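Local coordinates for extracellular solute-binding protein family 1 (Arthrobacter chlorophenolicus, PDB 4R2F) that probably captures glucose-containing sugars such as laminaribiose outside the membrane and hands them to an ABC-type transporter, at residues 38-43 / 94-99; 42-47 / 70-75; 57-62 / 329-334. All blocks are in the same frame, centred on the assembly; numbering follows the deposited sequence.

Contact 1 of 3, residues 38-43 / 94-99; sequences GAIKFW and PAVSTG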
loop_
_atom_site.group_PDB
_atom_site.type_symbol
_atom_site.label_atom_id
_atom_site.label_comp_id
_atom_site.label_asym_id
_atom_site.label_seq_id
_atom_site.Cartn_x
_atom_site.Cartn_y
_atom_site.Cartn_z
ATOM N N GLY A 38 6.681 -15.363 -28.075
ATOM C CA GLY A 38 5.275 -15.851 -28.133
ATOM C C GLY A 38 4.443 -15.381 -26.948
ATOM O O GLY A 38 3.526 -14.583 -27.104
ATOM N N ALA A 39 4.783 -15.846 -25.749
ATOM C CA ALA A 39 3.911 -15.676 -24.585
ATOM C C ALA A 39 4.038 -14.288 -23.949
ATOM O O ALA A 39 5.126 -13.725 -23.883
ATOM C CB ALA A 39 4.203 -16.747 -23.547
ATOM N N ILE A 40 2.924 -13.740 -23.480
ATOM C CA ILE A 40 2.967 -12.478 -22.735
ATOM C C ILE A 40 3.327 -12.819 -21.300
ATOM O O ILE A 40 2.582 -13.513 -20.632
ATOM C CB ILE A 40 1.621 -11.697 -22.806
ATOM C CG1 ILE A 40 1.451 -11.065 -24.195
ATOM C CG2 ILE A 40 1.509 -10.626 -21.724
ATOM C CD1 ILE A 40 2.618 -10.224 -24.664
ATOM N N LYS A 41 4.482 -12.335 -20.842
ATOM C CA LYS A 41 4.867 -12.505 -19.442
ATOM C C LYS A 41 4.200 -11.488 -18.534
ATOM O O LYS A 41 4.402 -10.288 -18.693
ATOM C CB LYS A 41 6.381 -12.396 -19.284
ATOM C CG LYS A 41 7.121 -13.550 -19.942
ATOM C CD LYS A 41 8.609 -13.278 -19.963
ATOM C CE LYS A 41 9.327 -14.413 -20.662
ATOM N NZ LYS A 41 10.772 -14.098 -20.736
ATOM N N PHE A 42 3.448 -11.996 -17.562
ATOM C CA PHE A 42 2.810 -11.187 -16.542
ATOM C C PHE A 42 3.473 -11.473 -15.208
ATOM O O PHE A 42 3.495 -12.613 -14.745
ATOM C CB PHE A 42 1.341 -11.526 -16.479
ATOM C CG PHE A 42 0.571 -10.776 -15.425
ATOM C CD1 PHE A 42 0.604 -9.392 -15.362
ATOM C CD2 PHE A 42 -0.239 -11.459 -14.541
ATOM C CE1 PHE A 42 -0.119 -8.725 -14.403
ATOM C CE2 PHE A 42 -0.987 -10.797 -13.591
ATOM C CZ PHE A 42 -0.917 -9.432 -13.507
ATOM N N TRP A 43 4.029 -10.433 -14.595
ATOM C CA TRP A 43 4.575 -10.530 -13.253
ATOM C C TRP A 43 3.617 -9.875 -12.271
ATOM O O TRP A 43 3.148 -8.754 -12.495
ATOM C CB TRP A 43 5.927 -9.819 -13.178
ATOM C CG TRP A 43 7.071 -10.526 -13.873
ATOM C CD1 TRP A 43 7.005 -11.610 -14.708
ATOM C CD2 TRP A 43 8.451 -10.167 -13.792
ATOM N NE1 TRP A 43 8.271 -11.944 -15.152
ATOM C CE2 TRP A 43 9.174 -11.080 -14.601
ATOM C CE3 TRP A 43 9.153 -9.166 -13.105
ATOM C CZ2 TRP A 43 10.567 -11.015 -14.756
ATOM C CZ3 TRP A 43 10.545 -9.109 -13.246
ATOM C CH2 TRP A 43 11.232 -10.032 -14.075
ATOM N N PRO A 94 9.166 -8.462 -17.708
ATOM C CA PRO A 94 7.898 -8.917 -18.249
ATOM C C PRO A 94 7.335 -7.987 -19.316
ATOM O O PRO A 94 7.839 -6.859 -19.512
ATOM C CB PRO A 94 7.006 -8.896 -17.018
ATOM C CG PRO A 94 7.475 -7.672 -16.299
ATOM C CD PRO A 94 8.972 -7.674 -16.479
ATOM N N ALA A 95 6.269 -8.446 -19.971
ATOM C CA ALA A 95 5.480 -7.602 -20.871
ATOM C C ALA A 95 4.495 -6.707 -20.096
ATOM O O ALA A 95 4.230 -5.555 -20.481
ATOM C CB ALA A 95 4.711 -8.478 -21.857
ATOM N N VAL A 96 3.949 -7.269 -19.023
ATOM C CA VAL A 96 2.949 -6.638 -18.186
ATOM C C VAL A 96 3.216 -6.981 -16.733
ATOM O O VAL A 96 3.649 -8.096 -16.416
ATOM C CB VAL A 96 1.536 -7.187 -18.498
ATOM C CG1 VAL A 96 0.470 -6.439 -17.708
ATOM C CG2 VAL A 96 1.245 -7.128 -19.987
ATOM N N SER A 97 2.916 -6.047 -15.840
ATOM C CA SER A 97 3.038 -6.316 -14.422
ATOM C C SER A 97 2.183 -5.443 -13.531
ATOM O O SER A 97 1.735 -4.338 -13.909
ATOM C CB SER A 97 4.518 -6.185 -13.970
ATOM O OG SER A 97 4.873 -4.860 -13.617
ATOM N N THR A 98 1.964 -5.955 -12.327
ATOM C CA THR A 98 1.651 -5.121 -11.183
ATOM C C THR A 98 2.980 -4.834 -10.478
ATOM O O THR A 98 4.055 -5.133 -10.996
ATOM C CB THR A 98 0.673 -5.804 -10.221
ATOM O OG1 THR A 98 1.259 -7.007 -9.672
ATOM C CG2 THR A 98 -0.577 -6.148 -10.942
ATOM N N GLY A 99 2.926 -4.210 -9.327
ATOM C CA GLY A 99 4.162 -3.903 -8.604
ATOM C C GLY A 99 3.953 -2.688 -7.753
ATOM O O GLY A 99 2.851 -2.448 -7.260
#
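Strand 40-44 and the short strand 96-97 run parallel in the mixed sheet of this solute-binding protein, and the Trp43 indole lies across Pro94, the residue that enters the pairing. The proline ring covers one face of the indole: its CB sits 3.5 Å from the centroid of the five-membered ring, 10° off the ring normal, a CH-pi contact, while its CD lies over the centre of the bicyclic system. The indole is placed there by its first torsion, with CG anti to the carbonyl carbon (chi1 -72°). A serine in place of Trp43 would probably leave the CB-CG-CD side of Pro94 without its aromatic cover and open a gap on that side of the sheet. Lys41 O takes two amides, Val96 N at 3.1 Å and Ala95 N at 2.9 Å, the second in the carbonyl plane on a lone pair and less straight at its hydrogen (131°). The ladder goes on with Trp43 N to Val96 O (3.0 Å) and Thr98 N to Trp43 O. On the face that carries Phe42 and Val96, CD1 of the phenylalanine meets CG1 of the valine at 3.8 Å, and Ile40 CG2 touches both Ala95 CB and Val96 CG2. The hydroxyl of Thr98 turns instead to Asp44 and Trp47, at the end of the strand nearer the sugar. Helix 322-335 packs on Ile40, Ala95 and Val96, while strand 306-316 continues the sheet beyond strand 96-97, with Tyr316 against Pro94 and Met314 against Ser97.

Contact 2 of 3, residues 42-47 / 70-75; sequences FWDMPW and ATYQII. With BGC (beta-D-glucopyranose), chain B.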
loop_
_atom_site.group_PDB
_atom_site.type_symbol
_atom_site.label_atom_id
_atom_site.label_comp_id
_atom_site.label_asym_id
_atom_site.label_seq_id
_atom_site.Cartn_x
_atom_site.Cartn_y
_atom_site.Cartn_z
ATOM N N PHE A 42 3.448 -11.996 -17.562
ATOM C CA PHE A 42 2.810 -11.187 -16.542
ATOM C C PHE A 42 3.473 -11.473 -15.208
ATOM O O PHE A 42 3.495 -12.613 -14.745
ATOM C CB PHE A 42 1.341 -11.526 -16.479
ATOM C CG PHE A 42 0.571 -10.776 -15.425
ATOM C CD1 PHE A 42 0.604 -9.392 -15.362
ATOM C CD2 PHE A 42 -0.239 -11.459 -14.541
ATOM C CE1 PHE A 42 -0.119 -8.725 -14.403
ATOM C CE2 PHE A 42 -0.987 -10.797 -13.591
ATOM C CZ PHE A 42 -0.917 -9.432 -13.507
ATOM N N TRP A 43 4.029 -10.433 -14.595
ATOM C CA TRP A 43 4.575 -10.530 -13.253
ATOM C C TRP A 43 3.617 -9.875 -12.271
ATOM O O TRP A 43 3.148 -8.754 -12.495
ATOM C CB TRP A 43 5.927 -9.819 -13.178
ATOM C CG TRP A 43 7.071 -10.526 -13.873
ATOM C CD1 TRP A 43 7.005 -11.610 -14.708
ATOM C CD2 TRP A 43 8.451 -10.167 -13.792
ATOM N NE1 TRP A 43 8.271 -11.944 -15.152
ATOM C CE2 TRP A 43 9.174 -11.080 -14.601
ATOM C CE3 TRP A 43 9.153 -9.166 -13.105
ATOM C CZ2 TRP A 43 10.567 -11.015 -14.756
ATOM C CZ3 TRP A 43 10.545 -9.109 -13.246
ATOM C CH2 TRP A 43 11.232 -10.032 -14.075
ATOM N N ASP A 44 3.414 -10.548 -11.144
ATOM C CA ASP A 44 2.440 -10.159 -10.130
ATOM C C ASP A 44 3.072 -10.286 -8.736
ATOM O O ASP A 44 4.011 -11.057 -8.550
ATOM C CB ASP A 44 1.226 -11.091 -10.221
ATOM C CG ASP A 44 -0.042 -10.516 -9.541
ATOM O OD1 ASP A 44 -0.154 -9.276 -9.402
ATOM O OD2 ASP A 44 -0.951 -11.308 -9.205
ATOM N N MET A 45 2.551 -9.550 -7.760
ATOM C CA MET A 45 3.130 -9.532 -6.424
ATOM C C MET A 45 2.297 -10.474 -5.528
ATOM O O MET A 45 1.178 -10.867 -5.891
ATOM C CB MET A 45 3.110 -8.104 -5.852
ATOM C CG MET A 45 3.761 -7.016 -6.719
ATOM S SD MET A 45 5.386 -7.388 -7.398
ATOM C CE MET A 45 6.330 -7.337 -5.906
ATOM N N PRO A 46 2.796 -10.775 -4.327
ATOM C CA PRO A 46 1.965 -11.473 -3.373
ATOM C C PRO A 46 1.112 -10.429 -2.680
ATOM O O PRO A 46 1.500 -9.872 -1.650
ATOM C CB PRO A 46 2.987 -12.140 -2.420
ATOM C CG PRO A 46 4.331 -11.918 -3.054
ATOM C CD PRO A 46 4.162 -10.632 -3.808
ATOM N N TRP A 47 -0.003 -10.100 -3.308
ATOM C CA TRP A 47 -0.920 -9.082 -2.822
ATOM C C TRP A 47 -1.670 -9.390 -1.527
ATOM O O TRP A 47 -1.956 -8.502 -0.745
ATOM C CB TRP A 47 -1.843 -8.605 -3.937
ATOM C CG TRP A 47 -1.106 -7.779 -4.940
ATOM C CD1 TRP A 47 -0.733 -8.149 -6.192
ATOM C CD2 TRP A 47 -0.617 -6.451 -4.755
ATOM N NE1 TRP A 47 -0.054 -7.134 -6.800
ATOM C CE2 TRP A 47 0.025 -6.076 -5.940
ATOM C CE3 TRP A 47 -0.672 -5.540 -3.703
ATOM C CZ2 TRP A 47 0.609 -4.834 -6.102
ATOM C CZ3 TRP A 47 -0.094 -4.309 -3.869
ATOM C CH2 TRP A 47 0.539 -3.965 -5.055
ATOM N N ALA A 70 -0.539 -16.004 -22.017
ATOM C CA ALA A 70 0.161 -15.286 -20.951
ATOM C C ALA A 70 0.724 -16.269 -19.950
ATOM O O ALA A 70 0.076 -17.260 -19.639
ATOM C CB ALA A 70 -0.797 -14.348 -20.231
ATOM N N THR A 71 1.907 -15.972 -19.417
ATOM C CA THR A 71 2.465 -16.751 -18.315
ATOM C C THR A 71 2.409 -15.891 -17.053
ATOM O O THR A 71 2.503 -14.669 -17.121
ATOM C CB THR A 71 3.891 -17.237 -18.639
ATOM O OG1 THR A 71 4.767 -16.120 -18.840
ATOM C CG2 THR A 71 3.886 -18.090 -19.908
ATOM N N TYR A 72 2.243 -16.532 -15.909
ATOM C CA TYR A 72 2.161 -15.847 -14.630
ATOM C C TYR A 72 3.389 -16.136 -13.803
ATOM O O TYR A 72 3.801 -17.274 -13.671
ATOM C CB TYR A 72 0.918 -16.329 -13.874
ATOM C CG TYR A 72 0.601 -15.634 -12.557
ATOM C CD1 TYR A 72 -0.219 -14.515 -12.524
ATOM C CD2 TYR A 72 1.057 -16.142 -11.350
ATOM C CE1 TYR A 72 -0.553 -13.886 -11.335
ATOM C CE2 TYR A 72 0.733 -15.518 -10.151
ATOM C CZ TYR A 72 -0.080 -14.388 -10.156
ATOM O OH TYR A 72 -0.415 -13.760 -8.987
ATOM N N GLN A 73 3.960 -15.103 -13.215
ATOM C CA GLN A 73 5.117 -15.263 -12.361
ATOM C C GLN A 73 5.033 -14.333 -11.165
ATOM O O GLN A 73 4.731 -13.155 -11.329
ATOM C CB GLN A 73 6.321 -14.943 -13.214
ATOM C CG GLN A 73 7.539 -14.499 -12.462
ATOM C CD GLN A 73 8.601 -15.493 -12.635
ATOM O OE1 GLN A 73 8.632 -16.495 -11.926
ATOM N NE2 GLN A 73 9.443 -15.274 -13.643
ATOM N N ILE A 74 5.309 -14.856 -9.974
ATOM C CA ILE A 74 5.250 -14.084 -8.731
ATOM C C ILE A 74 6.609 -13.489 -8.407
ATOM O O ILE A 74 7.602 -14.192 -8.375
ATOM C CB ILE A 74 4.843 -14.941 -7.524
ATOM C CG1 ILE A 74 3.458 -15.548 -7.737
ATOM C CG2 ILE A 74 4.843 -14.099 -6.257
ATOM C CD1 ILE A 74 3.155 -16.689 -6.768
ATOM N N ILE A 75 6.632 -12.188 -8.168
ATOM C CA ILE A 75 7.824 -11.479 -7.723
ATOM C C ILE A 75 7.627 -11.216 -6.238
ATOM O O ILE A 75 6.589 -10.721 -5.843
ATOM C CB ILE A 75 7.967 -10.136 -8.479
ATOM C CG1 ILE A 75 8.035 -10.376 -9.979
ATOM C CG2 ILE A 75 9.193 -9.376 -7.982
ATOM C CD1 ILE A 75 9.233 -11.205 -10.431
HETATM C C2 BGC B . 0.590 -4.578 0.777
HETATM C C3 BGC B . 1.862 -3.992 0.145
HETATM C C4 BGC B . 3.063 -4.308 1.047
HETATM C C5 BGC B . 3.121 -5.828 1.354
HETATM C C6 BGC B . 4.339 -6.234 2.192
HETATM C C1 BGC B . 0.802 -6.066 1.110
HETATM O O1 BGC B . -0.336 -6.607 1.780
HETATM O O2 BGC B . -0.519 -4.392 -0.119
HETATM O O3 BGC B . 1.642 -2.575 -0.087
HETATM O O4 BGC B . 4.321 -3.931 0.476
HETATM O O5 BGC B . 1.929 -6.172 2.006
HETATM O O6 BGC B . 4.384 -5.457 3.390
#
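Asp44 OD2 is gripped by two phenols: Tyr72 OH approaches to 2.5 Å across the strand pair, and Tyr52 OH of helix 50-61 bonds to the same oxygen. The carboxylate plane is steeply inclined to the tyrosine ring, and OD2 meets that ring at its edge. Both side chains carry CG anti to the backbone N (chi1 -161° for Asp44, -175° for Tyr72), which brings the acid and the phenol together on the sheet face they share with Phe42. The other acid oxygen, OD1, is bonded to Thr98 OG1, so partners at both oxygens fix how the group is turned. On the same face the rings of Phe42 and Tyr72 lie side by side and meet rim to rim, planes at 58°, with CD2 of the former 3.7 Å from CD1 of the latter. Across the sheet, Ile75 CD1 rests over one face of the Trp43 indole, 3.7 Å from the six-membered centroid, and Gln73 CG lies above the five-membered ring. Met45, bent at chi2 and chi3, folds its sulfur back to within 3.9 Å of Ile75 CB. The parallel backbone ladder includes Asp44 N to Gln73 O (2.9 Å) and Ile75 N to Asp44 O (2.9 Å). Ile75 O is buried without a polar partner, with Pro46 CD 3.2 Å away. Pro46 centres an inverse gamma turn that leads to Trp47, a residue of the glycan pocket whose ring edge faces glucose O2. These strands belong to a beta-alpha-beta unit: its helix 50-61 covers the Asp44 and Tyr72 face, while helix 80-89 packs on Trp43, Met45 and Ile75.

Contact 3 of 3, residues 57-62 / 329-334; sequences KKIAEG and VVYYLG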
loop_
_atom_site.group_PDB
_atom_site.type_symbol
_atom_site.label_atom_id
_atom_site.label_comp_id
_atom_site.label_asym_id
_atom_site.label_seq_id
_atom_site.Cartn_x
_atom_site.Cartn_y
_atom_site.Cartn_z
ATOM N N LYS A 57 -3.209 -16.395 -10.979
ATOM C CA LYS A 57 -2.574 -17.307 -11.941
ATOM C C LYS A 57 -3.602 -17.903 -12.902
ATOM O O LYS A 57 -3.420 -17.836 -14.103
ATOM C CB LYS A 57 -1.876 -18.430 -11.196
ATOM C CG LYS A 57 -1.126 -19.415 -12.074
ATOM C CD LYS A 57 -0.355 -20.386 -11.189
ATOM C CE LYS A 57 -0.208 -21.756 -11.825
ATOM N NZ LYS A 57 0.824 -21.684 -12.887
ATOM N N LYS A 58 -4.689 -18.460 -12.374
ATOM C CA LYS A 58 -5.717 -19.075 -13.237
ATOM C C LYS A 58 -6.367 -18.061 -14.165
ATOM O O LYS A 58 -6.582 -18.349 -15.341
ATOM C CB LYS A 58 -6.785 -19.812 -12.426
ATOM C CG LYS A 58 -6.371 -21.239 -12.096
ATOM C CD LYS A 58 -7.261 -21.856 -11.033
ATOM C CE LYS A 58 -6.646 -23.123 -10.457
ATOM N NZ LYS A 58 -6.889 -23.189 -8.987
ATOM N N ILE A 59 -6.640 -16.859 -13.667
ATOM C CA ILE A 59 -7.164 -15.805 -14.537
ATOM C C ILE A 59 -6.204 -15.515 -15.692
ATOM O O ILE A 59 -6.585 -15.558 -16.862
ATOM C CB ILE A 59 -7.488 -14.538 -13.737
ATOM C CG1 ILE A 59 -8.684 -14.807 -12.839
ATOM C CG2 ILE A 59 -7.811 -13.364 -14.658
ATOM C CD1 ILE A 59 -8.957 -13.703 -11.844
ATOM N N ALA A 60 -4.945 -15.267 -15.362
ATOM C CA ALA A 60 -3.945 -14.896 -16.361
ATOM C C ALA A 60 -3.725 -16.003 -17.391
ATOM O O ALA A 60 -3.642 -15.745 -18.583
ATOM C CB ALA A 60 -2.620 -14.550 -15.671
ATOM N N GLU A 61 -3.637 -17.239 -16.921
ATOM C CA GLU A 61 -3.340 -18.355 -17.792
ATOM C C GLU A 61 -4.550 -18.734 -18.635
ATOM O O GLU A 61 -4.417 -19.463 -19.611
ATOM C CB GLU A 61 -2.721 -19.513 -16.993
ATOM C CG GLU A 61 -1.380 -19.048 -16.410
ATOM C CD GLU A 61 -0.515 -20.119 -15.758
ATOM O OE1 GLU A 61 0.713 -19.870 -15.645
ATOM O OE2 GLU A 61 -1.036 -21.175 -15.338
ATOM N N GLY A 62 -5.705 -18.154 -18.312
ATOM C CA GLY A 62 -6.912 -18.281 -19.130
ATOM C C GLY A 62 -6.949 -17.396 -20.359
ATOM O O GLY A 62 -7.771 -17.597 -21.244
ATOM N N VAL A 329 -4.256 -6.978 -20.976
ATOM C CA VAL A 329 -4.630 -6.044 -19.905
ATOM C C VAL A 329 -6.142 -5.836 -19.892
ATOM O O VAL A 329 -6.735 -5.782 -18.837
ATOM C CB VAL A 329 -3.876 -4.696 -19.972
ATOM C CG1 VAL A 329 -4.478 -3.672 -19.001
ATOM C CG2 VAL A 329 -2.385 -4.873 -19.688
ATOM N N VAL A 330 -6.762 -5.747 -21.064
ATOM C CA VAL A 330 -8.213 -5.546 -21.129
ATOM C C VAL A 330 -8.940 -6.789 -20.594
ATOM O O VAL A 330 -9.916 -6.700 -19.811
ATOM C CB VAL A 330 -8.634 -5.205 -22.573
ATOM C CG1 VAL A 330 -10.136 -5.157 -22.737
ATOM C CG2 VAL A 330 -8.018 -3.878 -22.983
ATOM N N TYR A 331 -8.457 -7.946 -21.006
ATOM C CA TYR A 331 -8.974 -9.214 -20.498
ATOM C C TYR A 331 -8.864 -9.272 -18.972
ATOM O O TYR A 331 -9.826 -9.611 -18.265
ATOM C CB TYR A 331 -8.216 -10.383 -21.167
ATOM C CG TYR A 331 -8.358 -11.699 -20.438
ATOM C CD1 TYR A 331 -9.448 -12.553 -20.668
ATOM C CD2 TYR A 331 -7.412 -12.080 -19.501
ATOM C CE1 TYR A 331 -9.566 -13.758 -19.978
ATOM C CE2 TYR A 331 -7.516 -13.272 -18.817
ATOM C CZ TYR A 331 -8.590 -14.109 -19.048
ATOM O OH TYR A 331 -8.628 -15.282 -18.332
ATOM N N TYR A 332 -7.687 -8.929 -18.451
ATOM C CA TYR A 332 -7.437 -9.090 -17.011
ATOM C C TYR A 332 -8.321 -8.131 -16.220
ATOM O O TYR A 332 -8.964 -8.538 -15.268
ATOM C CB TYR A 332 -5.969 -8.886 -16.693
ATOM C CG TYR A 332 -5.487 -9.395 -15.336
ATOM C CD1 TYR A 332 -5.288 -10.758 -15.109
ATOM C CD2 TYR A 332 -5.166 -8.506 -14.307
ATOM C CE1 TYR A 332 -4.831 -11.227 -13.878
ATOM C CE2 TYR A 332 -4.696 -8.953 -13.073
ATOM C CZ TYR A 332 -4.528 -10.323 -12.855
ATOM O OH TYR A 332 -4.043 -10.805 -11.662
ATOM N N LEU A 333 -8.383 -6.868 -16.629
ATOM C CA LEU A 333 -9.279 -5.913 -15.941
ATOM C C LEU A 333 -10.736 -6.381 -15.900
ATOM O O LEU A 333 -11.421 -6.183 -14.895
ATOM C CB LEU A 333 -9.214 -4.545 -16.605
ATOM C CG LEU A 333 -7.911 -3.804 -16.392
ATOM C CD1 LEU A 333 -7.860 -2.635 -17.345
ATOM C CD2 LEU A 333 -7.820 -3.351 -14.946
ATOM N N GLY A 334 -11.178 -7.035 -16.971
ATOM C CA GLY A 334 -12.530 -7.563 -17.069
ATOM C C GLY A 334 -12.855 -8.703 -16.109
ATOM O O GLY A 334 -14.011 -8.942 -15.844
#
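Tyr331 OH donates to Ile59 O at 2.5 Å, a side chain of one helix reaching a backbone carbonyl of another. The phenol arrives with the carbonyl oxygen at the edge of its ring and in the ring plane, while the hydroxyl is slightly tilted from the plane of the carbonyl. Ile59 O also accepts Gly62 N from its own segment, three residues on, at 3.1 Å, so this oxygen holds two donors. Gly62 passes close to the hydroxyl, and a CB on it would collide with Tyr331 OH; the lack of a side chain lets the tyrosine come in. Tyr331 and Tyr332 both set CG opposite the backbone N (chi1 163° and -163°), and from successive positions of helix 322-335 the two rings extend to different parts of the partner helix. Tyr332 meets the branch methyl of Ile59: CG2 is 3.7 Å from both CD1 and CE1, the two side chains crossing at about a right angle. That methyl is itself anti to the isoleucine's N, with CG1 beside the N, and it also lies 4.2 Å from Tyr331 CE2, thus touching both rings. Ala60 CB adds a looser contact with Tyr332 CE1 at 4.4 Å. The axes of the short segments stay 10.1 Å apart at a 140° angle, a spacing bridged mainly by the tyrosines. Tyr332 continues inward to Phe42, Tyr52 and Ile313 of strand 306-316, whereas Val330 and Leu333 face helix 117-126, and Ala60 packs on Tyr72 of strand 70-74.

Overall arrangement
Contacts 1 and 2 flank one strand: 40-44 pairs with 96-97 in the first and with 70-74 in the second, their centres about 7 Å apart, and they share Phe42 and Trp43. Contact 3 lies about 11 Å from the centre of each, in the helical layer over this sheet, where Phe42 meets Tyr332. Along the chain strand 40-44 leads into helix 50-61, then strands 70-74 and 96-97, while helix 322-335 returns from far downstream. Contacts 1 and 2 thus build the sheet, and contact 3 sets helix 50-61 against helix 322-335, probably within the same lobe; the strand's continuation carries Trp47 to the glycan pocket.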